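Genome packaging NTPase B204 (Sulfolobus turreted icosahedral virus 2, PDB 4KFU) probably hydrolyses ATP as a P-loop ATPase of the FtsK-HerA superfamily to power the packaging of viral DNA into the capsid. Local coordinates at residues D79-L84 / Y107-K112; K83-S88 / I119-H124; Q138-Y141 / V147-Q150. All coordinates share one frame; numbering follows the deposited sequence.

Contact 1. Residues D79-L84 / Y107-K112; sequences DFFEKL and YHFKYK. With ZN (zinc ion), chain L.
Phe-81 on helix 78-95 and His-108 in the loop that follows strand 98-102 bring the two backbones together, their CA atoms 6.8 Å apart. The helix offers a methylene and a phenyl ring, and the loop offers two rings in succession. Phe-81 holds its CG anti to the backbone N (chi1 -180°), which carries its ring from the helix toward the loop. Its CB lies over one face of the His-108 imidazole, a CH-pi contact 3.9 Å from the ring centroid, with CB 3.7 Å from ND1 of His-108. CB of Tyr-107 lies over the opposite face, so the imidazole is sandwiched between two methylene carbons. The phenyl ring of Phe-81 continues past the imidazole, the two planes inclined at 35°. Beyond it, Phe-109 completes the aromatic cluster with a T-shaped pair, its edge directed at the face of Phe-81. The planes are 71° apart and the two CZ atoms approach to 4.0 Å. Ala-118 and Ile-119 of helix 117-124 and Leu-100 and Ile-102 of strand 98-102 also pack on Phe-81. Away from this apolar wall, NE2 of His-108 binds the zinc ion at 2.0 Å, and Asp-39, His-41 and Asp-73 provide further ligands. The chemistry is thus divided within a single imidazole: its NE2 serves the metal, while its two faces are gripped by carbon. This packing probably restricts rotation of the ring and so helps to hold NE2 on the zinc.

Contact 2. Residues K83-S88 / I119-H124; sequences KLWQAS and IDEALH
Trp-85 and Glu-121 join two helices through one indole, in a buried contact that is partly polar and partly apolar. Trp-85 sits on helix 78-95, its partners on helix 117-124, and the nearest CA atoms, those of Trp-85 and Ala-122, are 8.0 Å apart. The indole bridges this separation. Its CG stands anti to the backbone N (chi1 -179°), and the ring system extends from there to the second helix. NE1 at one edge of the indole donates to OE1 of Glu-121 at 3.0 Å, with an N-H...O angle of 152°. The acceptor lies close to the indole plane, but the donor meets the carboxylate from above its plane; ring and carboxylate are almost perpendicular, at 87°. Glu-121 reaches this edge on a chain extended beyond CG. The same OE1 forms a salt bridge with Lys-89, one turn further along the helix of Trp-85, so the oxygen is held by two donors from the opposing helix, and the lysine probably helps keep the carboxylate ionised. In the P-loop ATPase core these helices precede and follow strand 98-102, a parallel strand of the central sheet, and the indole packs between them. Its benzene part rests against Ala-122: CB lies over the face, 4.0 Å from the centroid of the six-membered ring and displaced toward the rim. CH2 comes closer still to the backbone, 3.5 Å from CA of Ala-122, so the ring lies close against the backbone of the second helix. Ala-129, in the loop before strand 131-137, also packs on the indole.

Contact 3. Residues Q138-Y141 / V147-Q150; sequences QRVY and VYKQ
The carbonyl oxygen of Val-140 accepts a short hydrogen bond, 2.6 Å, from OH of Tyr-148. The hydroxyl lies in the carbonyl plane on a lone pair, with a C=O...O angle of 116°, and the oxygen in turn sits near the plane of the phenol ring, at its edge. The valine side chain reinforces the grip. Its CG2 is anti to the backbone N and reaches the end of the same ring, 3.6 Å from CZ of Tyr-148. One residue therefore meets the tyrosine through both its carbonyl and a methyl group. The phenol spans the gap between helix 145-150 and the short 3-10 turn, flanked by Val-8 and Val-10 of strand 6-10 and by Leu-143. On the loop, Arg-139 NH1 donates to OH of Tyr-141 at 2.9 Å, and Glu-164 of helix 162-171 accepts from the backbone N of Val-140. The bridge closes a short strand-loop-helix connection at the end of strand 131-137, two residues after Gln-138, which belongs to the AMPPCP pocket and accepts a hydrogen bond from Lys-17. The place of Gln-138 at the C-terminal end of a core strand beside the P-loop is consistent with a sensor-like residue, as in other P-loop ATPases.

How the contacts relate
The contacts follow the chain's course through the core: contacts 1 and 2 both start on helix 78-95; the chain then runs through strand 98-102 to the loop that completes contact 1 and on to helix 117-124, which completes contact 2, and contact 3 comes later, after strand 131-137. The centres of contacts 1 and 2 are about 9 Å apart, whereas contact 3 lies about 15 Å from the first and 18 Å from the second. Ile-119 packs its CD1 against Phe-81 and Phe-109, joining the first two. Val-147 touches Phe-109 and Leu-123, and Gln-150 NE2 probably donates a hydrogen bond to Leu-123 O. A continuous series of packed residues thus runs from the zinc site to the connection beside the nucleotide pocket.

Contact 1. Residues D79-L84 / Y107-K112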
loop_
_atom_site.group_PDB
_atom_site.type_symbol
_atom_site.label_atom_id
_atom_site.label_comp_id
_atom_site.label_asym_id
_atom_site.label_seq_id
_atom_site.Cartn_x
_atom_site.Cartn_y
_atom_site.Cartn_z
ATOM N N ASP A 79 -13.884 2.738 -11.538
ATOM C CA ASP A 79 -15.114 3.248 -10.931
ATOM C C ASP A 79 -15.164 2.915 -9.452
ATOM O O ASP A 79 -15.603 3.730 -8.631
ATOM C CB ASP A 79 -16.340 2.687 -11.636
ATOM N N PHE A 80 -14.710 1.711 -9.112
ATOM C CA PHE A 80 -14.736 1.277 -7.727
ATOM C C PHE A 80 -13.773 2.099 -6.890
ATOM O O PHE A 80 -14.142 2.552 -5.813
ATOM C CB PHE A 80 -14.404 -0.208 -7.582
ATOM C CG PHE A 80 -14.509 -0.705 -6.164
ATOM C CD1 PHE A 80 -15.724 -1.159 -5.669
ATOM C CD2 PHE A 80 -13.405 -0.689 -5.316
ATOM C CE1 PHE A 80 -15.837 -1.605 -4.364
ATOM C CE2 PHE A 80 -13.512 -1.131 -4.007
ATOM C CZ PHE A 80 -14.729 -1.591 -3.532
ATOM N N PHE A 81 -12.537 2.276 -7.364
ATOM C CA PHE A 81 -11.576 3.046 -6.569
ATOM C C PHE A 81 -12.084 4.470 -6.324
ATOM O O PHE A 81 -11.922 5.023 -5.230
ATOM C CB PHE A 81 -10.168 3.084 -7.172
ATOM C CG PHE A 81 -9.207 3.871 -6.331
ATOM C CD1 PHE A 81 -8.691 3.330 -5.159
ATOM C CD2 PHE A 81 -8.884 5.178 -6.656
ATOM C CE1 PHE A 81 -7.834 4.072 -4.343
ATOM C CE2 PHE A 81 -8.040 5.921 -5.845
ATOM C CZ PHE A 81 -7.513 5.371 -4.695
ATOM N N GLU A 82 -12.716 5.060 -7.337
ATOM C CA GLU A 82 -13.208 6.426 -7.181
ATOM C C GLU A 82 -14.241 6.499 -6.056
ATOM O O GLU A 82 -14.184 7.397 -5.208
ATOM C CB GLU A 82 -13.750 6.979 -8.504
ATOM C CG GLU A 82 -12.649 7.250 -9.525
ATOM C CD GLU A 82 -12.818 8.583 -10.238
ATOM O OE1 GLU A 82 -13.371 8.583 -11.362
ATOM O OE2 GLU A 82 -12.392 9.630 -9.683
ATOM N N LYS A 83 -15.151 5.528 -6.031
ATOM C CA LYS A 83 -16.189 5.456 -5.004
ATOM C C LYS A 83 -15.560 5.224 -3.638
ATOM O O LYS A 83 -15.926 5.856 -2.652
ATOM C CB LYS A 83 -17.145 4.297 -5.328
ATOM C CG LYS A 83 -18.483 4.358 -4.634
ATOM C CD LYS A 83 -19.122 2.965 -4.543
ATOM C CE LYS A 83 -18.952 2.165 -5.827
ATOM N NZ LYS A 83 -19.598 0.816 -5.713
ATOM N N LEU A 84 -14.595 4.311 -3.584
ATOM C CA LEU A 84 -13.899 4.000 -2.330
ATOM C C LEU A 84 -13.152 5.201 -1.772
ATOM O O LEU A 84 -13.076 5.385 -0.555
ATOM C CB LEU A 84 -12.915 2.840 -2.552
ATOM C CG LEU A 84 -11.952 2.511 -1.410
ATOM C CD1 LEU A 84 -12.708 2.091 -0.163
ATOM C CD2 LEU A 84 -10.969 1.415 -1.807
ATOM N N TYR A 107 -4.287 -3.202 -9.492
ATOM C CA TYR A 107 -5.632 -3.076 -10.046
ATOM C C TYR A 107 -6.024 -1.630 -10.281
ATOM O O TYR A 107 -6.756 -1.338 -11.222
ATOM C CB TYR A 107 -6.659 -3.746 -9.142
ATOM C CG TYR A 107 -6.559 -5.238 -9.199
ATOM C CD1 TYR A 107 -6.804 -5.923 -10.388
ATOM C CD2 TYR A 107 -6.194 -5.965 -8.081
ATOM C CE1 TYR A 107 -6.695 -7.309 -10.450
ATOM C CE2 TYR A 107 -6.085 -7.342 -8.131
ATOM C CZ TYR A 107 -6.336 -8.011 -9.316
ATOM O OH TYR A 107 -6.219 -9.388 -9.357
ATOM N N HIS A 108 -5.528 -0.729 -9.435
ATOM C CA HIS A 108 -5.965 0.677 -9.480
ATOM C C HIS A 108 -4.862 1.644 -9.891
ATOM O O HIS A 108 -5.138 2.788 -10.267
ATOM C CB HIS A 108 -6.509 1.085 -8.108
ATOM C CG HIS A 108 -7.642 0.225 -7.634
ATOM N ND1 HIS A 108 -8.711 -0.089 -8.446
ATOM C CD2 HIS A 108 -7.878 -0.362 -6.443
ATOM C CE1 HIS A 108 -9.554 -0.858 -7.772
ATOM N NE2 HIS A 108 -9.076 -1.032 -6.557
ATOM N N PHE A 109 -3.616 1.192 -9.790
ATOM C CA PHE A 109 -2.463 2.058 -10.059
ATOM C C PHE A 109 -1.532 1.445 -11.110
ATOM O O PHE A 109 -0.307 1.613 -11.059
ATOM C CB PHE A 109 -1.676 2.291 -8.770
ATOM C CG PHE A 109 -2.427 3.065 -7.711
ATOM C CD1 PHE A 109 -3.345 2.429 -6.880
ATOM C CD2 PHE A 109 -2.168 4.416 -7.506
ATOM C CE1 PHE A 109 -4.008 3.126 -5.889
ATOM C CE2 PHE A 109 -2.834 5.124 -6.517
ATOM C CZ PHE A 109 -3.757 4.480 -5.708
ATOM N N LYS A 110 -2.116 0.727 -12.062
ATOM C CA LYS A 110 -1.333 -0.043 -13.018
ATOM C C LYS A 110 -0.457 0.844 -13.909
ATOM O O LYS A 110 -0.859 1.934 -14.301
ATOM C CB LYS A 110 -2.276 -0.892 -13.886
ATOM C CG LYS A 110 -1.625 -2.136 -14.438
ATOM C CD LYS A 110 -2.420 -2.742 -15.590
ATOM C CE LYS A 110 -1.590 -3.832 -16.281
ATOM N NZ LYS A 110 -2.300 -4.495 -17.418
ATOM N N TYR A 111 0.754 0.389 -14.208
ATOM C CA TYR A 111 1.584 1.039 -15.224
ATOM C C TYR A 111 0.765 1.262 -16.506
ATOM O O TYR A 111 0.086 0.344 -16.991
ATOM C CB TYR A 111 2.805 0.171 -15.531
ATOM C CG TYR A 111 3.787 0.762 -16.533
ATOM C CD1 TYR A 111 4.090 2.121 -16.526
ATOM C CD2 TYR A 111 4.421 -0.049 -17.471
ATOM C CE1 TYR A 111 4.984 2.655 -17.433
ATOM C CE2 TYR A 111 5.332 0.478 -18.385
ATOM C CZ TYR A 111 5.606 1.832 -18.360
ATOM O OH TYR A 111 6.503 2.368 -19.261
ATOM N N LYS A 112 0.799 2.495 -17.008
ATOM C CA LYS A 112 0.161 2.864 -18.274
ATOM C C LYS A 112 -1.368 2.927 -18.218
ATOM O O LYS A 112 -2.027 3.040 -19.256
ATOM C CB LYS A 112 0.637 1.959 -19.426
ATOM C CG LYS A 112 2.142 2.019 -19.669
ATOM C CD LYS A 112 2.584 1.047 -20.755
ATOM C CE LYS A 112 2.189 -0.386 -20.399
ATOM N NZ LYS A 112 3.086 -1.400 -21.035
HETATM ZN ZN ZN L . -9.656 -2.426 -5.216
#

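Contact 2. Residues K83-S88 / I119-H124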
loop_
_atom_site.group_PDB
_atom_site.type_symbol
_atom_site.label_atom_id
_atom_site.label_comp_id
_atom_site.label_asym_id
_atom_site.label_seq_id
_atom_site.Cartn_x
_atom_site.Cartn_y
_atom_site.Cartn_z
ATOM N N LYS A 83 -15.151 5.528 -6.031
ATOM C CA LYS A 83 -16.189 5.456 -5.004
ATOM C C LYS A 83 -15.560 5.224 -3.638
ATOM O O LYS A 83 -15.926 5.856 -2.652
ATOM C CB LYS A 83 -17.145 4.297 -5.328
ATOM C CG LYS A 83 -18.483 4.358 -4.634
ATOM C CD LYS A 83 -19.122 2.965 -4.543
ATOM C CE LYS A 83 -18.952 2.165 -5.827
ATOM N NZ LYS A 83 -19.598 0.816 -5.713
ATOM N N LEU A 84 -14.595 4.311 -3.584
ATOM C CA LEU A 84 -13.899 4.000 -2.330
ATOM C C LEU A 84 -13.152 5.201 -1.772
ATOM O O LEU A 84 -13.076 5.385 -0.555
ATOM C CB LEU A 84 -12.915 2.840 -2.552
ATOM C CG LEU A 84 -11.952 2.511 -1.410
ATOM C CD1 LEU A 84 -12.708 2.091 -0.163
ATOM C CD2 LEU A 84 -10.969 1.415 -1.807
ATOM N N TRP A 85 -12.570 5.996 -2.668
ATOM C CA TRP A 85 -11.809 7.173 -2.253
ATOM C C TRP A 85 -12.717 8.231 -1.614
ATOM O O TRP A 85 -12.379 8.815 -0.574
ATOM C CB TRP A 85 -11.028 7.739 -3.440
ATOM C CG TRP A 85 -10.190 8.949 -3.111
ATOM C CD1 TRP A 85 -10.420 10.240 -3.509
ATOM C CD2 TRP A 85 -8.988 8.978 -2.327
ATOM N NE1 TRP A 85 -9.439 11.069 -3.006
ATOM C CE2 TRP A 85 -8.554 10.325 -2.286
ATOM C CE3 TRP A 85 -8.241 8.002 -1.661
ATOM C CZ2 TRP A 85 -7.402 10.712 -1.594
ATOM C CZ3 TRP A 85 -7.096 8.395 -0.984
ATOM C CH2 TRP A 85 -6.694 9.741 -0.952
ATOM N N GLN A 86 -13.865 8.477 -2.236
ATOM C CA GLN A 86 -14.821 9.435 -1.699
ATOM C C GLN A 86 -15.309 8.988 -0.333
ATOM O O GLN A 86 -15.424 9.801 0.598
ATOM C CB GLN A 86 -16.024 9.593 -2.646
ATOM C CG GLN A 86 -15.708 10.283 -3.970
ATOM C CD GLN A 86 -15.131 11.679 -3.788
ATOM O OE1 GLN A 86 -15.622 12.479 -2.975
ATOM N NE2 GLN A 86 -14.092 11.989 -4.556
ATOM N N ALA A 87 -15.602 7.696 -0.211
ATOM C CA ALA A 87 -16.052 7.130 1.067
ATOM C C ALA A 87 -14.931 7.182 2.104
ATOM O O ALA A 87 -15.177 7.383 3.295
ATOM C CB ALA A 87 -16.557 5.692 0.882
ATOM N N SER A 88 -13.689 6.991 1.657
ATOM C CA SER A 88 -12.550 7.047 2.577
ATOM C C SER A 88 -12.339 8.444 3.145
ATOM O O SER A 88 -11.993 8.596 4.310
ATOM C CB SER A 88 -11.260 6.566 1.883
ATOM O OG SER A 88 -11.360 5.201 1.499
ATOM N N ILE A 119 -7.146 8.931 -8.289
ATOM C CA ILE A 119 -5.735 8.543 -8.278
ATOM C C ILE A 119 -4.847 9.772 -8.123
ATOM O O ILE A 119 -3.924 9.782 -7.309
ATOM C CB ILE A 119 -5.327 7.791 -9.567
ATOM C CG1 ILE A 119 -6.154 6.510 -9.733
ATOM C CG2 ILE A 119 -3.834 7.463 -9.558
ATOM C CD1 ILE A 119 -6.006 5.537 -8.593
ATOM N N ASP A 120 -5.129 10.812 -8.899
ATOM C CA ASP A 120 -4.344 12.029 -8.795
ATOM C C ASP A 120 -4.411 12.614 -7.394
ATOM O O ASP A 120 -3.392 13.026 -6.824
ATOM C CB ASP A 120 -4.792 13.071 -9.812
ATOM C CG ASP A 120 -3.816 14.221 -9.906
ATOM O OD1 ASP A 120 -2.735 14.011 -10.498
ATOM O OD2 ASP A 120 -4.102 15.309 -9.363
ATOM N N GLU A 121 -5.609 12.649 -6.822
ATOM C CA GLU A 121 -5.747 13.157 -5.463
ATOM C C GLU A 121 -5.005 12.294 -4.440
ATOM O O GLU A 121 -4.374 12.812 -3.512
ATOM C CB GLU A 121 -7.235 13.248 -5.082
ATOM C CG GLU A 121 -7.516 14.324 -4.060
ATOM C CD GLU A 121 -8.927 14.264 -3.492
ATOM O OE1 GLU A 121 -9.850 13.823 -4.207
ATOM O OE2 GLU A 121 -9.103 14.664 -2.320
ATOM N N ALA A 122 -5.099 10.976 -4.608
ATOM C CA ALA A 122 -4.479 10.047 -3.682
ATOM C C ALA A 122 -2.969 10.280 -3.626
ATOM O O ALA A 122 -2.357 10.209 -2.555
ATOM C CB ALA A 122 -4.773 8.628 -4.107
ATOM N N LEU A 123 -2.371 10.550 -4.783
ATOM C CA LEU A 123 -0.903 10.646 -4.873
ATOM C C LEU A 123 -0.375 12.062 -4.642
ATOM O O LEU A 123 0.816 12.241 -4.405
ATOM C CB LEU A 123 -0.415 10.127 -6.235
ATOM C CG LEU A 123 -0.572 8.642 -6.559
ATOM C CD1 LEU A 123 0.072 8.341 -7.911
ATOM C CD2 LEU A 123 0.042 7.735 -5.474
ATOM N N HIS A 124 -1.240 13.072 -4.720
ATOM C CA HIS A 124 -0.773 14.451 -4.551
ATOM C C HIS A 124 -1.433 15.235 -3.413
ATOM O O HIS A 124 -0.889 16.236 -2.947
ATOM C CB HIS A 124 -0.923 15.245 -5.862
ATOM C CG HIS A 124 -0.157 14.672 -7.010
ATOM N ND1 HIS A 124 -0.736 13.871 -7.963
ATOM C CD2 HIS A 124 1.151 14.794 -7.356
ATOM C CE1 HIS A 124 0.179 13.516 -8.853
ATOM N NE2 HIS A 124 1.329 14.062 -8.503
#

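Contact 3. Residues Q138-Y141 / V147-Q150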
loop_
_atom_site.group_PDB
_atom_site.type_symbol
_atom_site.label_atom_id
_atom_site.label_comp_id
_atom_site.label_asym_id
_atom_site.label_seq_id
_atom_site.Cartn_x
_atom_site.Cartn_y
_atom_site.Cartn_z
ATOM N N GLN A 138 3.678 -6.792 -6.652
ATOM C CA GLN A 138 4.618 -7.913 -6.771
ATOM C C GLN A 138 5.917 -7.540 -7.490
ATOM O O GLN A 138 6.986 -7.931 -7.059
ATOM C CB GLN A 138 3.953 -9.106 -7.465
ATOM C CG GLN A 138 2.574 -9.460 -6.881
ATOM C CD GLN A 138 2.425 -10.925 -6.495
ATOM O OE1 GLN A 138 2.174 -11.251 -5.322
ATOM N NE2 GLN A 138 2.550 -11.815 -7.479
ATOM N N ARG A 139 5.812 -6.804 -8.590
ATOM C CA ARG A 139 6.989 -6.349 -9.342
ATOM C C ARG A 139 6.992 -4.824 -9.373
ATOM O O ARG A 139 5.924 -4.209 -9.426
ATOM C CB ARG A 139 6.980 -6.892 -10.783
ATOM C CG ARG A 139 6.790 -8.422 -10.914
ATOM C CD ARG A 139 8.106 -9.179 -10.992
ATOM N NE ARG A 139 7.908 -10.634 -11.066
ATOM C CZ ARG A 139 8.348 -11.423 -12.049
ATOM N NH1 ARG A 139 9.025 -10.918 -13.075
ATOM N NH2 ARG A 139 8.117 -12.733 -12.001
ATOM N N VAL A 140 8.173 -4.201 -9.338
ATOM C CA VAL A 140 8.231 -2.726 -9.307
ATOM C C VAL A 140 7.540 -2.132 -10.528
ATOM O O VAL A 140 6.835 -1.112 -10.428
ATOM C CB VAL A 140 9.702 -2.203 -9.199
ATOM C CG1 VAL A 140 10.515 -2.672 -10.371
ATOM C CG2 VAL A 140 9.747 -0.693 -9.147
ATOM N N TYR A 141 7.694 -2.795 -11.671
ATOM C CA TYR A 141 7.146 -2.274 -12.922
ATOM C C TYR A 141 5.631 -2.500 -13.113
ATOM O O TYR A 141 5.077 -2.138 -14.159
ATOM C CB TYR A 141 7.959 -2.796 -14.121
ATOM C CG TYR A 141 8.103 -4.310 -14.188
ATOM C CD1 TYR A 141 7.001 -5.122 -14.453
ATOM C CD2 TYR A 141 9.347 -4.923 -14.025
ATOM C CE1 TYR A 141 7.124 -6.501 -14.528
ATOM C CE2 TYR A 141 9.480 -6.297 -14.104
ATOM C CZ TYR A 141 8.363 -7.080 -14.358
ATOM O OH TYR A 141 8.481 -8.449 -14.442
ATOM N N VAL A 147 3.761 6.744 -8.736
ATOM C CA VAL A 147 3.617 6.184 -7.386
ATOM C C VAL A 147 4.929 6.220 -6.604
ATOM O O VAL A 147 4.954 6.583 -5.419
ATOM C CB VAL A 147 3.077 4.727 -7.406
ATOM C CG1 VAL A 147 3.148 4.103 -6.011
ATOM C CG2 VAL A 147 1.649 4.690 -7.927
ATOM N N TYR A 148 6.038 5.854 -7.250
ATOM C CA TYR A 148 7.309 5.863 -6.530
ATOM C C TYR A 148 7.842 7.276 -6.317
ATOM O O TYR A 148 8.493 7.539 -5.309
ATOM C CB TYR A 148 8.356 4.965 -7.209
ATOM C CG TYR A 148 7.841 3.569 -7.447
ATOM C CD1 TYR A 148 7.655 2.698 -6.386
ATOM C CD2 TYR A 148 7.510 3.128 -8.728
ATOM C CE1 TYR A 148 7.166 1.406 -6.588
ATOM C CE2 TYR A 148 7.003 1.837 -8.940
ATOM C CZ TYR A 148 6.847 0.985 -7.853
ATOM O OH TYR A 148 6.367 -0.295 -8.042
ATOM N N LYS A 149 7.567 8.182 -7.251
ATOM C CA LYS A 149 8.005 9.563 -7.090
ATOM C C LYS A 149 7.234 10.276 -5.971
ATOM O O LYS A 149 7.762 11.176 -5.307
ATOM C CB LYS A 149 7.841 10.331 -8.398
ATOM C CG LYS A 149 8.539 9.697 -9.609
ATOM C CD LYS A 149 10.017 9.424 -9.346
ATOM C CE LYS A 149 10.784 10.702 -9.101
ATOM N NZ LYS A 149 12.117 10.674 -9.777
ATOM N N GLN A 150 5.988 9.866 -5.753
ATOM C CA GLN A 150 5.142 10.506 -4.743
ATOM C C GLN A 150 5.188 9.836 -3.371
ATOM O O GLN A 150 4.668 10.375 -2.383
ATOM C CB GLN A 150 3.687 10.555 -5.231
ATOM C CG GLN A 150 3.465 11.470 -6.417
ATOM C CD GLN A 150 3.958 12.883 -6.161
ATOM O OE1 GLN A 150 4.849 13.374 -6.855
ATOM N NE2 GLN A 150 3.382 13.543 -5.159
#